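Local coordinates for protein D-galactonate dehydratase family member RspA (Pantoea ananatis, PDB 3T6C) that dehydrates D-gluconate to 2-dehydro-3-deoxy-D-gluconate with low activity in vitro, using one magnesium ion per subunit, at residues Lys261-Glu264 and Pro265-Leu268; Leu283-Leu286 and Arg287-Ser291. One frame throughout, in Å; residues are numbered along the deposited sequence. Where two conformers were deposited one is given.

Contact 1: residues Lys261-Glu264 and Pro265-Leu268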
loop_
_atom_site.group_PDB
_atom_site.type_symbol
_atom_site.label_atom_id
_atom_site.label_comp_id
_atom_site.label_asym_id
_atom_site.label_seq_id
_atom_site.Cartn_x
_atom_site.Cartn_y
_atom_site.Cartn_z
ATOM N N LYS A 261 -2.652 25.249 -0.925
ATOM C CA LYS A 261 -1.223 25.590 -0.902
ATOM C C LYS A 261 -0.991 27.091 -0.920
ATOM O O LYS A 261 -0.086 27.620 -0.229
ATOM C CB LYS A 261 -0.542 24.922 -2.110
ATOM C CG LYS A 261 -0.556 23.398 -1.969
ATOM C CD LYS A 261 -0.188 22.685 -3.268
ATOM C CE LYS A 261 1.272 22.851 -3.628
ATOM N NZ LYS A 261 1.616 22.166 -4.945
ATOM N N ALA A 262 -1.750 27.794 -1.767
ATOM C CA ALA A 262 -1.615 29.257 -1.899
ATOM C C ALA A 262 -1.981 30.003 -0.663
ATOM O O ALA A 262 -1.521 31.131 -0.463
ATOM C CB ALA A 262 -2.467 29.756 -3.077
ATOM N N LEU A 263 -2.788 29.373 0.181
ATOM C CA LEU A 263 -3.182 30.019 1.453
ATOM C C LEU A 263 -2.204 29.784 2.601
ATOM O O LEU A 263 -2.356 30.386 3.651
ATOM C CB LEU A 263 -4.574 29.489 1.836
ATOM C CG LEU A 263 -5.696 30.063 0.951
ATOM C CD1 LEU A 263 -7.017 29.361 1.224
ATOM C CD2 LEU A 263 -5.877 31.575 1.210
ATOM N N GLU A 264 -1.259 28.885 2.427
ATOM C CA GLU A 264 -0.324 28.540 3.511
ATOM C C GLU A 264 0.363 29.769 4.146
ATOM O O GLU A 264 0.433 29.826 5.357
ATOM C CB GLU A 264 0.724 27.535 2.973
ATOM C CG GLU A 264 0.137 26.151 2.921
ATOM C CD GLU A 264 1.030 25.106 2.306
ATOM O OE1 GLU A 264 2.273 25.326 2.187
ATOM O OE2 GLU A 264 0.503 24.028 1.957
ATOM N N PRO A 265 0.809 30.773 3.351
ATOM C CA PRO A 265 1.491 31.907 4.014
ATOM C C PRO A 265 0.558 32.697 4.947
ATOM O O PRO A 265 1.076 33.511 5.718
ATOM C CB PRO A 265 1.854 32.840 2.855
ATOM C CG PRO A 265 1.799 31.979 1.607
ATOM C CD PRO A 265 0.835 30.862 1.882
ATOM N N TYR A 266 -0.751 32.551 4.813
ATOM C CA TYR A 266 -1.696 33.350 5.603
ATOM C C TYR A 266 -2.196 32.590 6.830
ATOM O O TYR A 266 -2.872 33.165 7.663
ATOM C CB TYR A 266 -2.871 33.826 4.707
ATOM C CG TYR A 266 -2.291 34.411 3.437
ATOM C CD1 TYR A 266 -1.424 35.523 3.491
ATOM C CD2 TYR A 266 -2.528 33.811 2.224
ATOM C CE1 TYR A 266 -0.849 36.035 2.304
ATOM C CE2 TYR A 266 -1.961 34.330 1.053
ATOM C CZ TYR A 266 -1.113 35.413 1.117
ATOM O OH TYR A 266 -0.580 35.882 -0.061
ATOM N N GLN A 267 -1.780 31.331 6.979
ATOM C CA GLN A 267 -2.001 30.539 8.201
ATOM C C GLN A 267 -3.462 30.588 8.656
ATOM O O GLN A 267 -3.803 31.029 9.760
ATOM C CB GLN A 267 -1.037 30.948 9.312
ATOM C CG GLN A 267 0.397 30.542 8.972
ATOM C CD GLN A 267 1.361 31.108 9.971
ATOM O OE1 GLN A 267 1.603 30.502 11.017
ATOM N NE2 GLN A 267 1.873 32.297 9.689
ATOM N N LEU A 268 -4.341 30.057 7.809
ATOM C CA LEU A 268 -5.748 29.999 8.167
ATOM C C LEU A 268 -5.968 28.977 9.273
ATOM O O LEU A 268 -5.284 27.934 9.330
ATOM C CB LEU A 268 -6.604 29.598 6.955
ATOM C CG LEU A 268 -7.027 30.815 6.097
ATOM C CD1 LEU A 268 -5.847 31.573 5.505
ATOM C CD2 LEU A 268 -7.920 30.313 4.995
HETATM O O HOH W 1 -3.288 28.494 5.595
#
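Tyr266 N gives its hydrogen to Leu263 O at 2.9 Å, and Gln267 N gives its own to Glu264 O at 3.1 Å. Both bonds join residues three apart. They form a short 3-10 turn that follows helix 253-262 and leads toward strand 270-272 of the enolase-type barrel domain. Each N-H comes in from above the plane of its acceptor carbonyl, 47° out of it for Tyr266 and 60° for Gln267, consistent with the tight 3-10 winding. Gln267 then takes up a left-handed backbone conformation, and the chain leaves the turn.

Leu263 O has a second partner. Water 1 donates to it and accepts from Leu268 N, 2.9 Å from that nitrogen. The water thus extends the turn by one more link where no direct backbone bond spans the gap.

Pro265 has no N-H to offer, so it cannot donate to Lys261 O in the alpha-helical pattern. Its ring carbon CD, on the nitrogen in place of a hydrogen, lies 3.3 Å from Ala262 O. Its CB lies over the centre of the Tyr266 ring and covers one face. That ring points back along the helix end, with CG beside its own backbone N (chi1 -48°), and CE2 comes near Ala262 O.

The ends of Lys261 and Glu264 find partners in residues 289-291. Glu264 OE2 accepts from Ser290 OG and Ser291 N. Lys261 NZ bonds to Gln289 OE1 of its own chain and to Ser291 OG of a neighbouring subunit. Phe230 of helix 219-237 packs on Leu263, Tyr266 and Leu268.

The two branches of Leu263 divide the packing. CD2 meets Tyr266 CD2 at 4.2 Å, the side chains crossing at about a right angle. CD1 touches Leu268 CD2 at 4.0 Å.

Contact 2: residues Leu283-Leu286 and Arg287-Ser291; sequences LKML and RQQSS
Leu283 O accepts from Arg287 N at 3.0 Å, a regular alpha-helical bond in helix 283-289. This helix links parallel strands 270-272 and 294-296 in a beta-alpha-beta unit of the barrel. Arg287 CG also rests against Leu283 O, at 3.2 Å. The arginine chain bends at chi2 (-74°) and chi3 (-84°), and its guanidinium group reaches a salt bridge with Asp316 and a bond to Lys313 O.

Lys284 runs out fully extended. In the conformer given, Gln288 crosses it at a slant, with OE1 3.5 Å from Lys284 CG. Gln288 N is shared between a weak bond to Lys284 O, four residues back, and a better one to Met285 O, three back. The winding tightens here.

The bond to Met285 O is 3.1 Å from Gln288 N, with the donor well above the carbonyl plane. The Met285 side chain is also extended, and its CE lies beside Gln289 NE2. OE1 of that amide is held by Lys261 of the same chain. Its NE2 donates to Arg287 O and Ser290 O of a second subunit, which places this helix end in a subunit interface.

Leu286 buries its side chain against Ile257 and Ile294. Its carbonyl oxygen takes two hydrogens where the helix ends. Gln289 N approaches from above the carbonyl plane, while Ser290 N lies almost in line with the C=O (172°), 3.0 Å from Leu286 O.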
loop_
_atom_site.group_PDB
_atom_site.type_symbol
_atom_site.label_atom_id
_atom_site.label_comp_id
_atom_site.label_asym_id
_atom_site.label_seq_id
_atom_site.Cartn_x
_atom_site.Cartn_y
_atom_site.Cartn_z
ATOM N N LEU A 283 -8.834 13.976 -1.332
ATOM C CA LEU A 283 -8.130 14.536 -0.179
ATOM C C LEU A 283 -6.810 13.808 0.063
ATOM O O LEU A 283 -5.930 14.428 0.675
ATOM C CB LEU A 283 -9.006 14.531 1.105
ATOM C CG LEU A 283 -10.119 15.571 0.994
ATOM C CD1 LEU A 283 -11.132 15.337 2.148
ATOM C CD2 LEU A 283 -9.563 16.969 1.091
ATOM N N LYS A 284 -6.651 12.555 -0.394
ATOM C CA LYS A 284 -5.331 11.908 -0.258
ATOM C C LYS A 284 -4.276 12.742 -0.977
ATOM O O LYS A 284 -3.218 13.068 -0.433
ATOM C CB LYS A 284 -5.368 10.518 -0.841
ATOM C CG LYS A 284 -3.930 9.939 -0.831
ATOM C CD LYS A 284 -4.000 8.439 -1.155
ATOM C CE LYS A 284 -2.629 7.872 -1.432
ATOM N NZ LYS A 284 -2.766 6.529 -2.046
ATOM N N MET A 285 -4.569 13.177 -2.195
ATOM C CA MET A 285 -3.605 13.983 -2.901
ATOM C C MET A 285 -3.379 15.320 -2.221
ATOM O O MET A 285 -2.225 15.788 -2.061
ATOM C CB MET A 285 -4.089 14.192 -4.336
ATOM C CG MET A 285 -3.116 15.050 -5.127
ATOM S SD MET A 285 -3.665 15.242 -6.843
ATOM C CE MET A 285 -2.467 16.442 -7.445
ATOM N N LEU A 286 -4.474 15.990 -1.851
ATOM C CA LEU A 286 -4.331 17.281 -1.179
ATOM C C LEU A 286 -3.396 17.195 0.034
ATOM O O LEU A 286 -2.555 18.092 0.234
ATOM C CB LEU A 286 -5.698 17.810 -0.748
ATOM C CG LEU A 286 -5.693 19.229 -0.218
ATOM C CD1 LEU A 286 -7.097 19.865 -0.506
ATOM C CD2 LEU A 286 -5.409 19.344 1.280
ATOM N N ARG A 287 -3.545 16.157 0.857
ATOM C CA ARG A 287 -2.788 16.062 2.117
ATOM C C ARG A 287 -1.345 15.618 1.913
ATOM O O ARG A 287 -0.569 15.657 2.847
ATOM C CB ARG A 287 -3.543 15.142 3.081
ATOM C CG ARG A 287 -4.927 15.687 3.405
ATOM C CD ARG A 287 -4.869 16.892 4.343
ATOM N NE ARG A 287 -4.781 16.461 5.729
ATOM C CZ ARG A 287 -4.919 17.279 6.768
ATOM N NH1 ARG A 287 -4.998 18.589 6.587
ATOM N NH2 ARG A 287 -5.029 16.765 8.005
ATOM N N GLN A 288 -0.968 15.219 0.707
ATOM C CA GLN A 288 0.459 14.969 0.437
ATOM C C GLN A 288 1.184 16.240 0.072
ATOM O O GLN A 288 2.417 16.235 -0.043
ATOM C CB GLN A 288 0.620 13.929 -0.678
ATOM C CG GLN A 288 0.019 12.598 -0.278
ATOM C CD GLN A 288 0.156 11.539 -1.358
ATOM O OE1 GLN A 288 -0.844 11.058 -1.928
ATOM N NE2 GLN A 288 1.383 11.180 -1.658
ATOM N N GLN A 289 0.422 17.319 -0.152
ATOM C CA GLN A 289 0.950 18.618 -0.651
ATOM C C GLN A 289 0.848 19.773 0.318
ATOM O O GLN A 289 1.734 20.647 0.309
ATOM C CB GLN A 289 0.414 18.980 -2.033
ATOM C CG GLN A 289 0.784 17.924 -3.062
ATOM C CD GLN A 289 0.508 18.404 -4.477
ATOM O OE1 GLN A 289 0.571 19.616 -4.773
ATOM N NE2 GLN A 289 0.222 17.454 -5.371
ATOM N N SER A 290 -0.317 19.952 0.938
ATOM C CA SER A 290 -0.621 21.189 1.695
ATOM C C SER A 290 -0.638 20.996 3.201
ATOM O O SER A 290 -1.069 19.948 3.702
ATOM C CB SER A 290 -1.982 21.734 1.289
ATOM O OG SER A 290 -2.151 22.998 1.943
ATOM N N SER A 291 -0.141 22.009 3.923
ATOM C CA SER A 291 -0.228 22.087 5.389
ATOM C C SER A 291 -1.323 23.055 5.899
ATOM O O SER A 291 -1.357 23.349 7.097
ATOM C CB SER A 291 1.157 22.375 5.959
ATOM O OG SER A 291 1.680 23.523 5.303
#

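In the fold
Contact 1 closes before contact 2 opens, and their centres lie 14 Å apart on the same side of the chain's centre. Contact 1 ends helix 253-262 and leads to strand 270-272. Contact 2 covers the next helix, 283-289, which leads to strand 294-296. Both therefore belong to successive strand-helix steps of the barrel. They meet directly through two side-chain hydrogen bonds, from Lys261 and Glu264 of contact 1 to residues of 287-291. The two helix ends are thus tied together within the chain. Both contacts also touch the same neighbouring subunit, so this joined region forms part of the assembly interface.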